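PDB 4Z7R: coenzyme PQQ synthesis protein B from Methylobacterium extorquens, which takes part in pyrroloquinoline quinone biosynthesis and, with a zinc-binding metallo-beta-lactamase fold, may be involved in transport of PQQ or its precursor to the periplasm. Local coordinates for residues A[261-266]-A[286-291]; A[213-218]-A[239-244]; A[38-43]-A[190-195]. One frame throughout, in Å; residues are numbered along the deposited sequence.

Contact 3 (38-43 with 190-195) closes first along the chain, contact 2 (213-218 with 239-244) follows and contact 1 (261-266 with 286-291) comes last. Contacts 1 and 2 lie about 9 Å apart, centre to centre, and each is about 11 Å from contact 3. One mixed sheet holds strands 188-193, 212-216, 260-264 and 288-290 side by side and parallel, so all three contacts reach it. Contact 3 faces this sheet with strand 41-45 of the other sheet, as in a metallo-beta-lactamase sandwich. Residues just beyond strand 260-264, just before strand 41-45 and in the loop after helix 235-238 gather round one zinc: H265 binds it, while the side chains of S40 and H240 are about 5 Å away.

Contact 1: residues A[261-266]-A[286-291]; sequences RVFVHI and RGWTVA. With ZN (zinc ion), chain D.
In R261 and in W288 the CG atom stands anti to the carbonyl carbon, with chi1 of -69° and -76°, and F263 makes the same choice. All three residues already point to the same face of the sheet, and these torsions set each CG on the backbone-N side, with the indole between the other two side chains. The F263 ring lies over one face of the indole as an offset stack, its centroid 3.9 Å from that of the W288 six-membered ring and the planes 17° apart. Against the opposite face comes R261, whose CB sits 3.5 Å from the centroid of the same W288 ring in a CH-pi contact. The extended arginine chain then runs past the pyrrole side, and its guanidinium hydrogen-bonds through NH2 to the carbonyl oxygens of L253 and I256. W288 NE1 donates to a water at 2.9 Å, which is also weakly bound by R261 NE.

In the backbone the strands pair in parallel. T289 N donates to R261 O at 2.8 Å, F263 N to T289 O at 2.8 Å, and A291 N to F263 O at 3.1 Å. On the other face V262 CG1 rests on A291 CB; on the F263 face V290 CG1 packs 3.6 Å from I266 CD1. Strands 260-264 and 288-290, with helix 278-285 between them, form a beta-alpha-beta unit; G287 ends that helix as the C-prime residue of a Schellman motif.

Past the end of strand 260-264, H265 NE2 binds zinc at 2.1 Å, with D92 and two waters as further ligands. The chemistry thus changes along the segment: indole faces covered by carbon, an indole N-H satisfied by water, and then a metal ligand carried just beyond a hydrogen-bonded strand.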
ATOM      1  N   ARG A 261     -10.411  24.797 -10.002  1.00 10.26           N
ATOM      2  CA  ARG A 261     -11.247  23.666  -9.616  0.88 10.01           C
ATOM      3  C   ARG A 261     -10.605  22.360 -10.061  0.70  9.41           C
ATOM      4  O   ARG A 261     -10.337  22.172 -11.245  1.00  8.31           O
ATOM      5  CB  ARG A 261     -12.649  23.785 -10.225  0.97 10.53           C
ATOM      6  CG  ARG A 261     -13.511  24.912  -9.672  0.94 11.44           C
ATOM      7  CD  ARG A 261     -14.719  25.151 -10.574  0.83 12.35           C
ATOM      8  NE  ARG A 261     -15.776  25.928  -9.927  0.90 13.12           N
ATOM      9  CZ  ARG A 261     -15.768  27.251  -9.808  0.81 13.63           C
ATOM     10  NH1 ARG A 261     -14.755  27.955 -10.291  0.95 13.25           N
ATOM     11  NH2 ARG A 261     -16.774  27.871  -9.206  0.72 14.01           N
ATOM     12  N   VAL A 262     -10.340  21.471  -9.111  1.00  9.81           N
ATOM     13  CA  VAL A 262      -9.700  20.195  -9.418  1.00 10.62           C
ATOM     14  C   VAL A 262     -10.432  19.026  -8.767  1.00  9.78           C
ATOM     15  O   VAL A 262     -10.676  19.029  -7.561  0.96 10.70           O
ATOM     16  CB  VAL A 262      -8.223  20.167  -8.955  0.97 11.97           C
ATOM     17  CG1 VAL A 262      -7.561  18.859  -9.378  1.00 12.62           C
ATOM     18  CG2 VAL A 262      -7.459  21.362  -9.505  0.98 12.85           C
ATOM     19  N   PHE A 263     -10.792  18.031  -9.572  0.98 10.02           N
ATOM     20  CA  PHE A 263     -11.389  16.812  -9.046  0.81  9.23           C
ATOM     21  C   PHE A 263     -10.311  15.828  -8.618  0.83  8.36           C
ATOM     22  O   PHE A 263      -9.390  15.550  -9.379  0.94  8.03           O
ATOM     23  CB  PHE A 263     -12.300  16.149 -10.083  1.00  9.06           C
ATOM     24  CG  PHE A 263     -13.661  16.769 -10.185  0.91  8.69           C
ATOM     25  CD1 PHE A 263     -14.500  16.807  -9.083  1.00  8.79           C
ATOM     26  CD2 PHE A 263     -14.111  17.288 -11.385  1.00  8.23           C
ATOM     27  CE1 PHE A 263     -15.763  17.367  -9.174  0.90  8.96           C
ATOM     28  CE2 PHE A 263     -15.375  17.845 -11.484  0.99  9.17           C
ATOM     29  CZ  PHE A 263     -16.198  17.888 -10.376  0.74  9.27           C
ATOM     30  N   VAL A 264     -10.431  15.314  -7.399  1.00  8.36           N
ATOM     31  CA  VAL A 264      -9.592  14.215  -6.936  1.00  8.98           C
ATOM     32  C   VAL A 264     -10.487  13.078  -6.450  0.82  9.25           C
ATOM     33  O   VAL A 264     -11.714  13.180  -6.525  0.93  9.38           O
ATOM     34  CB  VAL A 264      -8.636  14.657  -5.804  0.88  9.88           C
ATOM     35  CG1 VAL A 264      -7.706  15.754  -6.297  0.84 10.01           C
ATOM     36  CG2 VAL A 264      -9.424  15.132  -4.591  0.93 11.04           C
ATOM     37  N   HIS A 265      -9.873  12.003  -5.959  1.00  9.27           N
ATOM     38  CA  HIS A 265     -10.604  10.856  -5.422  0.92  9.71           C
ATOM     39  C   HIS A 265     -11.570  10.289  -6.458  0.94  8.74           C
ATOM     40  O   HIS A 265     -12.729  10.011  -6.154  0.93  8.96           O
ATOM     41  CB  HIS A 265     -11.362  11.252  -4.148  0.97 10.62           C
ATOM     42  CG  HIS A 265     -11.831  10.088  -3.332  0.61 11.05           C
ATOM     43  ND1 HIS A 265     -13.017   9.432  -3.585  0.86 11.61           N
ATOM     44  CD2 HIS A 265     -11.281   9.473  -2.260  0.73 11.35           C
ATOM     45  CE1 HIS A 265     -13.173   8.458  -2.708  0.91 12.01           C
ATOM     46  NE2 HIS A 265     -12.133   8.461  -1.892  0.79 11.90           N
ATOM     47  N   ILE A 266     -11.090  10.141  -7.688  1.00  7.86           N
ATOM     48  CA  ILE A 266     -11.911   9.659  -8.793  1.00  8.24           C
ATOM     49  C   ILE A 266     -11.925   8.132  -8.880  0.87  8.80           C
ATOM     50  O   ILE A 266     -10.872   7.504  -8.970  1.00  8.57           O
ATOM     51  CB  ILE A 266     -11.418  10.249 -10.123  0.75  8.63           C
ATOM     52  CG1 ILE A 266     -11.362  11.777 -10.017  1.00  9.45           C
ATOM     53  CG2 ILE A 266     -12.322   9.821 -11.262  0.98  8.47           C
ATOM     54  CD1 ILE A 266     -10.455  12.432 -11.027  0.73  9.88           C
ATOM     55  N   ARG A 286     -16.674  22.964 -18.134  1.00 12.71           N
ATOM     56  CA  ARG A 286     -17.353  23.587 -17.008  1.00 12.81           C
ATOM     57  C   ARG A 286     -16.357  24.037 -15.938  0.77 13.25           C
ATOM     58  O   ARG A 286     -16.737  24.328 -14.804  0.87 13.63           O
ATOM     59  CB  ARG A 286     -18.397  22.629 -16.423  1.00 12.45           C
ATOM     60  CG  ARG A 286     -19.660  22.529 -17.279  1.00 11.87           C
ATOM     61  CD  ARG A 286     -20.610  21.446 -16.795  0.87 11.37           C
ATOM     62  NE  ARG A 286     -20.151  20.111 -17.167  0.99 10.73           N
ATOM     63  CZ  ARG A 286     -20.621  18.985 -16.640  0.74 10.92           C
ATOM     64  NH1 ARG A 286     -20.144  17.814 -17.038  0.94 11.48           N
ATOM     65  NH2 ARG A 286     -21.571  19.031 -15.717  1.00  8.68           N
ATOM     66  N   GLY A 287     -15.080  24.092 -16.309  0.98 13.04           N
ATOM     67  CA  GLY A 287     -14.068  24.706 -15.465  0.80 12.80           C
ATOM     68  C   GLY A 287     -13.336  23.786 -14.504  0.75 12.11           C
ATOM     69  O   GLY A 287     -12.662  24.258 -13.587  1.00 11.41           O
ATOM     70  N   TRP A 288     -13.455  22.478 -14.704  1.00 11.72           N
ATOM     71  CA  TRP A 288     -12.832  21.530 -13.786  1.00 11.55           C
ATOM     72  C   TRP A 288     -11.647  20.784 -14.392  0.76 11.40           C
ATOM     73  O   TRP A 288     -11.705  20.315 -15.526  0.78 11.26           O
ATOM     74  CB  TRP A 288     -13.870  20.525 -13.290  0.97 11.76           C
ATOM     75  CG  TRP A 288     -14.791  21.099 -12.266  0.78 11.09           C
ATOM     76  CD1 TRP A 288     -15.919  21.828 -12.498  0.98 10.41           C
ATOM     77  CD2 TRP A 288     -14.657  21.009 -10.843  0.77 10.95           C
ATOM     78  NE1 TRP A 288     -16.502  22.192 -11.308  0.84 10.29           N
ATOM     79  CE2 TRP A 288     -15.744  21.702 -10.276  0.58 10.50           C
ATOM     80  CE3 TRP A 288     -13.722  20.407  -9.992  0.81 11.04           C
ATOM     81  CZ2 TRP A 288     -15.926  21.809  -8.899  0.85 10.65           C
ATOM     82  CZ3 TRP A 288     -13.905  20.514  -8.627  0.74 10.59           C
ATOM     83  CH2 TRP A 288     -14.998  21.209  -8.093  0.87 10.47           C
ATOM     84  N   THR A 289     -10.567  20.688 -13.623  1.00 11.19           N
ATOM     85  CA  THR A 289      -9.430  19.844 -13.978  1.00 11.07           C
ATOM     86  C   THR A 289      -9.597  18.446 -13.384  0.78 10.67           C
ATOM     87  O   THR A 289     -10.011  18.298 -12.233  0.89 11.44           O
ATOM     88  CB  THR A 289      -8.096  20.459 -13.489  0.87 11.88           C
ATOM     89  OG1 THR A 289      -7.831  21.671 -14.205  0.78 12.78           O
ATOM     90  CG2 THR A 289      -6.934  19.491 -13.698  1.00 11.97           C
ATOM     91  N   VAL A 290      -9.287  17.422 -14.172  0.95 10.38           N
ATOM     92  CA  VAL A 290      -9.268  16.056 -13.669  1.00  9.97           C
ATOM     93  C   VAL A 290      -7.849  15.697 -13.239  0.76  9.64           C
ATOM     94  O   VAL A 290      -6.943  15.625 -14.066  1.00  9.00           O
ATOM     95  CB  VAL A 290      -9.782  15.057 -14.728  0.89 10.52           C
ATOM     96  CG1 VAL A 290      -9.551  13.623 -14.278  0.89 10.71           C
ATOM     97  CG2 VAL A 290     -11.254  15.310 -15.008  1.00 11.20           C
ATOM     98  N   ALA A 291      -7.654  15.496 -11.940  1.00 10.34           N
ATOM     99  CA  ALA A 291      -6.313  15.297 -11.399  0.92 10.62           C
ATOM    100  C   ALA A 291      -5.696  13.982 -11.852  0.91 10.53           C
ATOM    101  O   ALA A 291      -6.395  12.988 -12.046  1.00 10.26           O
ATOM    102  CB  ALA A 291      -6.336  15.357  -9.883  1.00 10.37           C
TER
HETATM  103 ZN    ZN D 302     -11.868   6.922  -0.474  0.53 23.38          ZN
HETATM  104  O   HOH W   1     -18.373  24.301 -10.650  1.00 10.84           O
HETATM  105  O   HOH W   2     -10.704  25.862 -12.590  0.80 27.00           O
HETATM  106  O   HOH W   3     -13.020   5.295  -1.554  1.00 21.81           O
HETATM  107  O   HOH W   4     -12.107   7.966   1.251  0.87 27.25           O

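Contact 2: residues A[213-218]-A[239-244]; sequences LLFDGT and GHIQMN
D216 OD2 and H240 ND1 make the central bond here, 2.7 Å long and close to straight at 164°. The histidine N-H meets the syn lone pair of OD2, and OD2 in turn lies near the plane of the imidazole, although carboxylate and ring planes stand 74° apart. T218 covers one face of the same ring: its CB is 3.9 Å from the H240 ring centroid, a CH-pi contact, and its CG2 leans over the CD2 side. The imidazole is thus held at an edge by a hydrogen bond and covered over a face by threonine.

The next layer fixes the carboxylate. D216 OD1 accepts from T218 OG1 at 2.7 Å and from T218 N at 3.0 Å; the latter bond closes an Asx turn. A water donates to OD1 as well as to I241 O, and a second water links I241 O to D216 O, so this one carbonyl ties the loop to the strand end through two waters. D216 OD2 also receives C196 N, while T218 OG1 is hydrogen-bonded to H265 ND1. T218 is thereby a second-shell partner of a zinc ligand.

Further along, the extended M243 side chain brings CE to 3.4 Å from G217 O, and I241 CG2 meets the edge of the F215 ring, 4.0 Å from CE2.

The loop 239-244 leaves helix 235-238 through a Schellman motif at G239 and leads toward helix 249-252, where I241 touches S249 and M243 touches I250. Strand 212-216 runs between strands 188-193 and 260-264, and M243 reaches F263 on the latter.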
ATOM      1  N   LEU A 213      -9.564  24.578  -5.230  0.89 10.33           N
ATOM      2  CA  LEU A 213     -10.413  23.581  -4.594  0.89  9.58           C
ATOM      3  C   LEU A 213     -10.100  22.197  -5.148  0.85  9.16           C
ATOM      4  O   LEU A 213     -10.174  21.970  -6.353  0.97  9.66           O
ATOM      5  CB  LEU A 213     -11.897  23.901  -4.802  1.00  9.06           C
ATOM      6  CG  LEU A 213     -12.843  22.773  -4.378  0.83  9.31           C
ATOM      7  CD1 LEU A 213     -12.801  22.545  -2.869  1.00  8.81           C
ATOM      8  CD2 LEU A 213     -14.268  23.049  -4.846  0.68  9.64           C
ATOM      9  N   LEU A 214      -9.730  21.281  -4.264  1.00  8.54           N
ATOM     10  CA  LEU A 214      -9.566  19.887  -4.644  0.94  9.70           C
ATOM     11  C   LEU A 214     -10.726  19.120  -4.033  0.74 10.14           C
ATOM     12  O   LEU A 214     -10.850  19.038  -2.808  0.88 10.29           O
ATOM     13  CB  LEU A 214      -8.215  19.337  -4.181  1.00  9.62           C
ATOM     14  CG  LEU A 214      -7.002  19.573  -5.093  1.00  9.81           C
ATOM     15  CD1 LEU A 214      -6.799  21.047  -5.444  1.00 10.41           C
ATOM     16  CD2 LEU A 214      -5.749  18.999  -4.452  1.00  8.93           C
ATOM     17  N   PHE A 215     -11.584  18.574  -4.888  1.00 10.47           N
ATOM     18  CA  PHE A 215     -12.894  18.103  -4.445  0.93 10.44           C
ATOM     19  C   PHE A 215     -13.255  16.696  -4.925  0.94 10.62           C
ATOM     20  O   PHE A 215     -12.843  16.267  -6.005  0.83 10.72           O
ATOM     21  CB  PHE A 215     -13.970  19.094  -4.901  1.00  9.87           C
ATOM     22  CG  PHE A 215     -15.323  18.842  -4.302  0.91 10.90           C
ATOM     23  CD1 PHE A 215     -15.626  19.292  -3.025  0.92 11.05           C
ATOM     24  CD2 PHE A 215     -16.297  18.166  -5.018  0.90 11.26           C
ATOM     25  CE1 PHE A 215     -16.873  19.063  -2.471  0.73 11.16           C
ATOM     26  CE2 PHE A 215     -17.549  17.936  -4.470  0.79 11.29           C
ATOM     27  CZ  PHE A 215     -17.836  18.386  -3.194  0.87 11.43           C
ATOM     28  N   ASP A 216     -14.016  15.999  -4.084  1.00 10.52           N
ATOM     29  CA  ASP A 216     -14.621  14.696  -4.374  1.00 10.90           C
ATOM     30  C   ASP A 216     -15.092  14.599  -5.823  0.97 11.02           C
ATOM     31  O   ASP A 216     -16.035  15.278  -6.223  0.94 11.64           O
ATOM     32  CB  ASP A 216     -15.790  14.466  -3.406  0.99 11.67           C
ATOM     33  CG  ASP A 216     -16.329  13.042  -3.430  0.90 11.95           C
ATOM     34  OD1 ASP A 216     -16.234  12.346  -4.463  0.98 12.98           O
ATOM     35  OD2 ASP A 216     -16.867  12.619  -2.384  0.84 11.72           O
ATOM     36  N   GLY A 217     -14.433  13.738  -6.592  0.93 10.65           N
ATOM     37  CA  GLY A 217     -14.824  13.467  -7.964  0.94 10.18           C
ATOM     38  C   GLY A 217     -15.062  11.987  -8.202  0.98  9.95           C
ATOM     39  O   GLY A 217     -14.823  11.479  -9.298  1.00  9.20           O
ATOM     40  N   THR A 218     -15.523  11.294  -7.165  1.00 10.51           N
ATOM     41  CA  THR A 218     -15.663   9.842  -7.197  1.00  9.68           C
ATOM     42  C   THR A 218     -16.523   9.341  -8.358  0.86  9.24           C
ATOM     43  O   THR A 218     -16.120   8.436  -9.089  1.00  9.25           O
ATOM     44  CB  THR A 218     -16.260   9.318  -5.878  0.79 10.60           C
ATOM     45  OG1 THR A 218     -15.493   9.819  -4.776  1.00 11.60           O
ATOM     46  CG2 THR A 218     -16.247   7.793  -5.851  1.00 10.46           C
ATOM     47  N   GLY A 239     -21.620   7.626  -0.308  0.99 12.57           N
ATOM     48  CA  GLY A 239     -21.396   8.905   0.342  0.82 12.30           C
ATOM     49  C   GLY A 239     -20.697   9.934  -0.526  0.82 12.24           C
ATOM     50  O   GLY A 239     -19.870  10.704  -0.041  1.00 12.12           O
ATOM     51  N   HIS A 240     -21.038   9.956  -1.809  1.00 11.89           N
ATOM     52  CA  HIS A 240     -20.393  10.863  -2.752  0.91 11.84           C
ATOM     53  C   HIS A 240     -21.398  11.592  -3.632  0.64 12.80           C
ATOM     54  O   HIS A 240     -22.160  10.958  -4.362  0.88 13.14           O
ATOM     55  CB  HIS A 240     -19.406  10.097  -3.638  1.00 10.81           C
ATOM     56  CG  HIS A 240     -18.346   9.372  -2.869  0.82  9.73           C
ATOM     57  ND1 HIS A 240     -17.361  10.025  -2.160  0.73  9.74           N
ATOM     58  CD2 HIS A 240     -18.121   8.048  -2.695  1.00  9.25           C
ATOM     59  CE1 HIS A 240     -16.575   9.134  -1.580  0.99  9.41           C
ATOM     60  NE2 HIS A 240     -17.012   7.928  -1.892  0.94  9.36           N
ATOM     61  N   ILE A 241     -21.419  12.918  -3.552  1.00 13.42           N
ATOM     62  CA  ILE A 241     -22.230  13.699  -4.475  1.00 13.63           C
ATOM     63  C   ILE A 241     -21.645  13.550  -5.881  0.80 12.16           C
ATOM     64  O   ILE A 241     -20.435  13.669  -6.076  1.00 11.38           O
ATOM     65  CB  ILE A 241     -22.310  15.189  -4.062  0.90 14.27           C
ATOM     66  CG1 ILE A 241     -23.216  15.963  -5.022  1.00 14.87           C
ATOM     67  CG2 ILE A 241     -20.919  15.823  -3.988  1.00 14.30           C
ATOM     68  CD1 ILE A 241     -23.355  17.432  -4.675  0.55 14.73           C
ATOM     69  N   GLN A 242     -22.497  13.238  -6.852  1.00 11.77           N
ATOM     70  CA  GLN A 242     -22.040  13.056  -8.227  0.85 11.76           C
ATOM     71  C   GLN A 242     -21.696  14.392  -8.881  0.96 11.39           C
ATOM     72  O   GLN A 242     -22.162  15.444  -8.442  1.00 11.02           O
ATOM     73  CB  GLN A 242     -23.101  12.321  -9.058  0.97 12.70           C
ATOM     74  CG  GLN A 242     -24.238  13.203  -9.552  1.00 13.63           C
ATOM     75  CD  GLN A 242     -25.169  13.637  -8.445  0.77 15.75           C
ATOM     76  OE1 GLN A 242     -25.173  13.059  -7.359  0.53 16.40           O
ATOM     77  NE2 GLN A 242     -25.963  14.669  -8.710  0.64 16.08           N
ATOM     78  N   MET A 243     -20.877  14.340  -9.929  1.00 11.74           N
ATOM     79  CA  MET A 243     -20.456  15.541 -10.649  0.99 11.60           C
ATOM     80  C   MET A 243     -21.604  16.226 -11.389  0.64 11.29           C
ATOM     81  O   MET A 243     -21.767  17.445 -11.316  1.00 10.61           O
ATOM     82  CB  MET A 243     -19.351  15.208 -11.657  0.85 11.91           C
ATOM     83  CG  MET A 243     -18.058  14.675 -11.062  0.90 11.84           C
ATOM     84  SD  MET A 243     -16.919  14.152 -12.362  0.89 10.06           S
ATOM     85  CE  MET A 243     -15.392  13.998 -11.443  1.00 10.85           C
ATOM     86  N   ASN A 244     -22.388  15.433 -12.115  1.00 12.13           N
ATOM     87  CA  ASN A 244     -23.376  15.964 -13.050  1.00 12.90           C
ATOM     88  C   ASN A 244     -24.745  16.256 -12.450  0.82 13.70           C
ATOM     89  O   ASN A 244     -25.044  15.878 -11.319  0.85 13.49           O
ATOM     90  CB  ASN A 244     -23.558  14.998 -14.226  0.94 13.14           C
ATOM     91  CG  ASN A 244     -22.514  15.188 -15.306  0.81 13.16           C
ATOM     92  OD1 ASN A 244     -21.754  16.156 -15.289  0.96 13.66           O
ATOM     93  ND2 ASN A 244     -22.483  14.270 -16.265  0.91 13.45           N
TER
HETATM   94  O   HOH W   5     -18.471  15.331  -7.456  1.00  9.93           O
HETATM   95  O   HOH W   6     -18.404  11.807  -6.367  0.98 11.02           O

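Contact 3: residues A[38-43]-A[190-195]; sequences TQSSIA and LAYIPG
Y192 OH reaches across to within 3.5 Å of S40 OG and is hydrogen-bonded to N55 ND2, so the buried phenol oxygen has a firm polar partner beside the serine. S40 OG has a weak hydrogen bond of its own to H93 NE2, and it touches P194 CB at 3.8 Å.

Away from the hydroxyl, the phenol ring is enclosed by carbon. I42 CD1 lies over one face, 3.9 Å from the ring centroid of Y192 in a CH-pi contact that leans toward the CD1 edge of the ring. I42 CG1 takes the crowded position between its backbone N and carbonyl carbon (chi1 75°), and the chain beyond slides past the tyrosine in the opposite direction; CG2 meets Y192 CE1 at 3.7 Å. P194 CD sits over the centre of the opposite face, so proline and isoleucine sandwich the ring. Farther from the hydroxyl, I42 CD1 approaches L190 CD2 loosely, at 4.4 Å.

The two strand segments, 41-43 and 190-193, run nearly antiparallel at 158° with axes 10.0 Å apart. That spacing is filled by side chains, since the strands belong to the two different sheets of the sandwich. L54 and L214 also pack against Y192, one from each sheet.

Chemically, the interface passes from aliphatic and aromatic carbon in the core to hydroxyl groups near the zinc end, where S40 touches the metal ligand H265.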
ATOM      1  N   THR A  38      -2.750   6.061  -8.233  0.86  8.38           N
ATOM      2  CA  THR A  38      -2.740   5.562  -6.868  1.00  8.56           C
ATOM      3  C   THR A  38      -3.839   6.261  -6.057  0.83  8.13           C
ATOM      4  O   THR A  38      -4.467   7.209  -6.535  1.00  9.18           O
ATOM      5  CB  THR A  38      -1.363   5.760  -6.212  1.00  8.76           C
ATOM      6  OG1 THR A  38      -0.981   7.141  -6.293  1.00  7.26           O
ATOM      7  CG2 THR A  38      -0.312   4.915  -6.928  1.00 10.18           C
ATOM      8  N   GLN A  39      -4.068   5.786  -4.837  1.00  7.41           N
ATOM      9  CA  GLN A  39      -5.226   6.196  -4.044  0.88  8.13           C
ATOM     10  C   GLN A  39      -5.053   7.510  -3.284  0.91  9.22           C
ATOM     11  O   GLN A  39      -3.945   7.878  -2.895  0.76  8.90           O
ATOM     12  CB  GLN A  39      -5.614   5.078  -3.075  1.00  8.21           C
ATOM     13  CG  GLN A  39      -6.239   3.881  -3.795  0.96  8.63           C
ATOM     14  CD  GLN A  39      -6.208   2.608  -2.978  0.76  8.14           C
ATOM     15  OE1 GLN A  39      -7.177   2.267  -2.301  0.87  8.83           O
ATOM     16  NE2 GLN A  39      -5.094   1.890  -3.044  0.97  7.47           N
ATOM     17  N   SER A  40      -6.185   8.182  -3.081  0.75  9.77           N
ATOM     18  CA  SER A  40      -6.293   9.559  -2.596  0.85 10.59           C
ATOM     19  C   SER A  40      -5.318   9.983  -1.500  0.82 10.66           C
ATOM     20  O   SER A  40      -5.392   9.522  -0.361  0.82 10.36           O
ATOM     21  CB  SER A  40      -7.725   9.789  -2.089  0.89 11.60           C
ATOM     22  OG  SER A  40      -7.921  11.121  -1.651  0.48 12.27           O
ATOM     23  N   SER A  41      -4.424  10.895  -1.871  0.87 10.74           N
ATOM     24  CA  SER A  41      -3.491  11.526  -0.941  0.91 10.29           C
ATOM     25  C   SER A  41      -2.830  12.723  -1.609  0.99  9.57           C
ATOM     26  O   SER A  41      -2.530  12.684  -2.802  0.90 10.01           O
ATOM     27  CB  SER A  41      -2.423  10.538  -0.471  1.00 10.32           C
ATOM     28  OG  SER A  41      -1.480  11.184   0.371  0.80 10.87           O
ATOM     29  N   ILE A  42      -2.610  13.792  -0.847  1.00  8.91           N
ATOM     30  CA  ILE A  42      -1.858  14.937  -1.349  0.95  9.19           C
ATOM     31  C   ILE A  42      -0.848  15.390  -0.307  0.83  8.67           C
ATOM     32  O   ILE A  42      -0.971  15.070   0.877  0.97  8.35           O
ATOM     33  CB  ILE A  42      -2.766  16.140  -1.729  1.00 13.33           C
ATOM     34  CG1 ILE A  42      -3.279  16.855  -0.475  1.00 13.67           C
ATOM     35  CG2 ILE A  42      -3.915  15.701  -2.649  1.00 13.20           C
ATOM     36  CD1 ILE A  42      -3.954  18.191  -0.764  1.00 13.58           C
ATOM     37  N   ALA A  43       0.164  16.121  -0.754  0.92  8.65           N
ATOM     38  CA  ALA A  43       1.137  16.705   0.157  0.91  8.53           C
ATOM     39  C   ALA A  43       1.221  18.204  -0.083  0.80  8.57           C
ATOM     40  O   ALA A  43       1.174  18.659  -1.225  1.00  8.40           O
ATOM     41  CB  ALA A  43       2.495  16.052  -0.012  0.86  8.27           C
ATOM     42  N   LEU A 190      -6.106  26.990   0.070  1.00 11.17           N
ATOM     43  CA  LEU A 190      -6.471  25.747  -0.599  1.00 11.08           C
ATOM     44  C   LEU A 190      -7.549  25.000   0.169  0.83 11.44           C
ATOM     45  O   LEU A 190      -7.420  24.772   1.373  0.92 11.65           O
ATOM     46  CB  LEU A 190      -5.241  24.845  -0.761  1.00 11.46           C
ATOM     47  CG  LEU A 190      -5.498  23.387  -1.163  0.57 12.31           C
ATOM     48  CD1 LEU A 190      -6.074  23.285  -2.559  0.94 12.03           C
ATOM     49  CD2 LEU A 190      -4.227  22.556  -1.045  0.77 12.77           C
ATOM     50  N   ALA A 191      -8.610  24.618  -0.534  1.00 12.31           N
ATOM     51  CA  ALA A 191      -9.638  23.773   0.052  1.00 12.59           C
ATOM     52  C   ALA A 191      -9.498  22.349  -0.471  0.71 12.58           C
ATOM     53  O   ALA A 191      -9.541  22.108  -1.676  0.93 12.76           O
ATOM     54  CB  ALA A 191     -11.027  24.326  -0.248  1.00 13.17           C
ATOM     55  N   TYR A 192      -9.306  21.413   0.451  1.00 12.37           N
ATOM     56  CA  TYR A 192      -9.156  20.000   0.123  0.99 12.28           C
ATOM     57  C   TYR A 192     -10.255  19.182   0.783  0.92 11.84           C
ATOM     58  O   TYR A 192     -10.277  19.022   2.004  0.91 11.74           O
ATOM     59  CB  TYR A 192      -7.774  19.502   0.550  0.99 12.17           C
ATOM     60  CG  TYR A 192      -7.543  18.014   0.401  0.76 12.93           C
ATOM     61  CD1 TYR A 192      -7.458  17.414  -0.847  0.93 12.71           C
ATOM     62  CD2 TYR A 192      -7.389  17.211   1.525  0.79 13.49           C
ATOM     63  CE1 TYR A 192      -7.236  16.047  -0.971  0.92 12.93           C
ATOM     64  CE2 TYR A 192      -7.165  15.855   1.415  0.72 13.38           C
ATOM     65  CZ  TYR A 192      -7.090  15.277   0.168  0.90 13.16           C
ATOM     66  OH  TYR A 192      -6.869  13.923   0.072  0.85 13.32           O
ATOM     67  N   ILE A 193     -11.178  18.685  -0.034  0.87 11.55           N
ATOM     68  CA  ILE A 193     -12.337  17.941   0.449  1.00 11.84           C
ATOM     69  C   ILE A 193     -12.532  16.704  -0.430  0.93 12.56           C
ATOM     70  O   ILE A 193     -13.391  16.691  -1.311  0.92 12.23           O
ATOM     71  CB  ILE A 193     -13.621  18.806   0.439  0.97 12.22           C
ATOM     72  CG1 ILE A 193     -13.359  20.179   1.070  0.81 12.57           C
ATOM     73  CG2 ILE A 193     -14.759  18.097   1.161  1.00 12.46           C
ATOM     74  CD1 ILE A 193     -14.433  21.199   0.778  0.75 12.97           C
ATOM     75  N   PRO A 194     -11.716  15.661  -0.203  0.75  9.97           N
ATOM     76  CA  PRO A 194     -11.733  14.471  -1.064  0.91 10.78           C
ATOM     77  C   PRO A 194     -13.008  13.632  -0.945  1.00 10.57           C
ATOM     78  O   PRO A 194     -13.312  12.864  -1.857  0.84 11.22           O
ATOM     79  CB  PRO A 194     -10.525  13.671  -0.572  0.84 11.15           C
ATOM     80  CG  PRO A 194     -10.352  14.094   0.851  0.75 11.28           C
ATOM     81  CD  PRO A 194     -10.728  15.547   0.883  0.91 10.72           C
ATOM     82  N   GLY A 195     -13.736  13.775   0.157  0.90 10.51           N
ATOM     83  CA  GLY A 195     -14.974  13.037   0.347  0.99 10.90           C
ATOM     84  C   GLY A 195     -16.104  13.935   0.817  0.63 11.17           C
ATOM     85  O   GLY A 195     -15.978  14.620   1.828  0.91 11.32           O
TER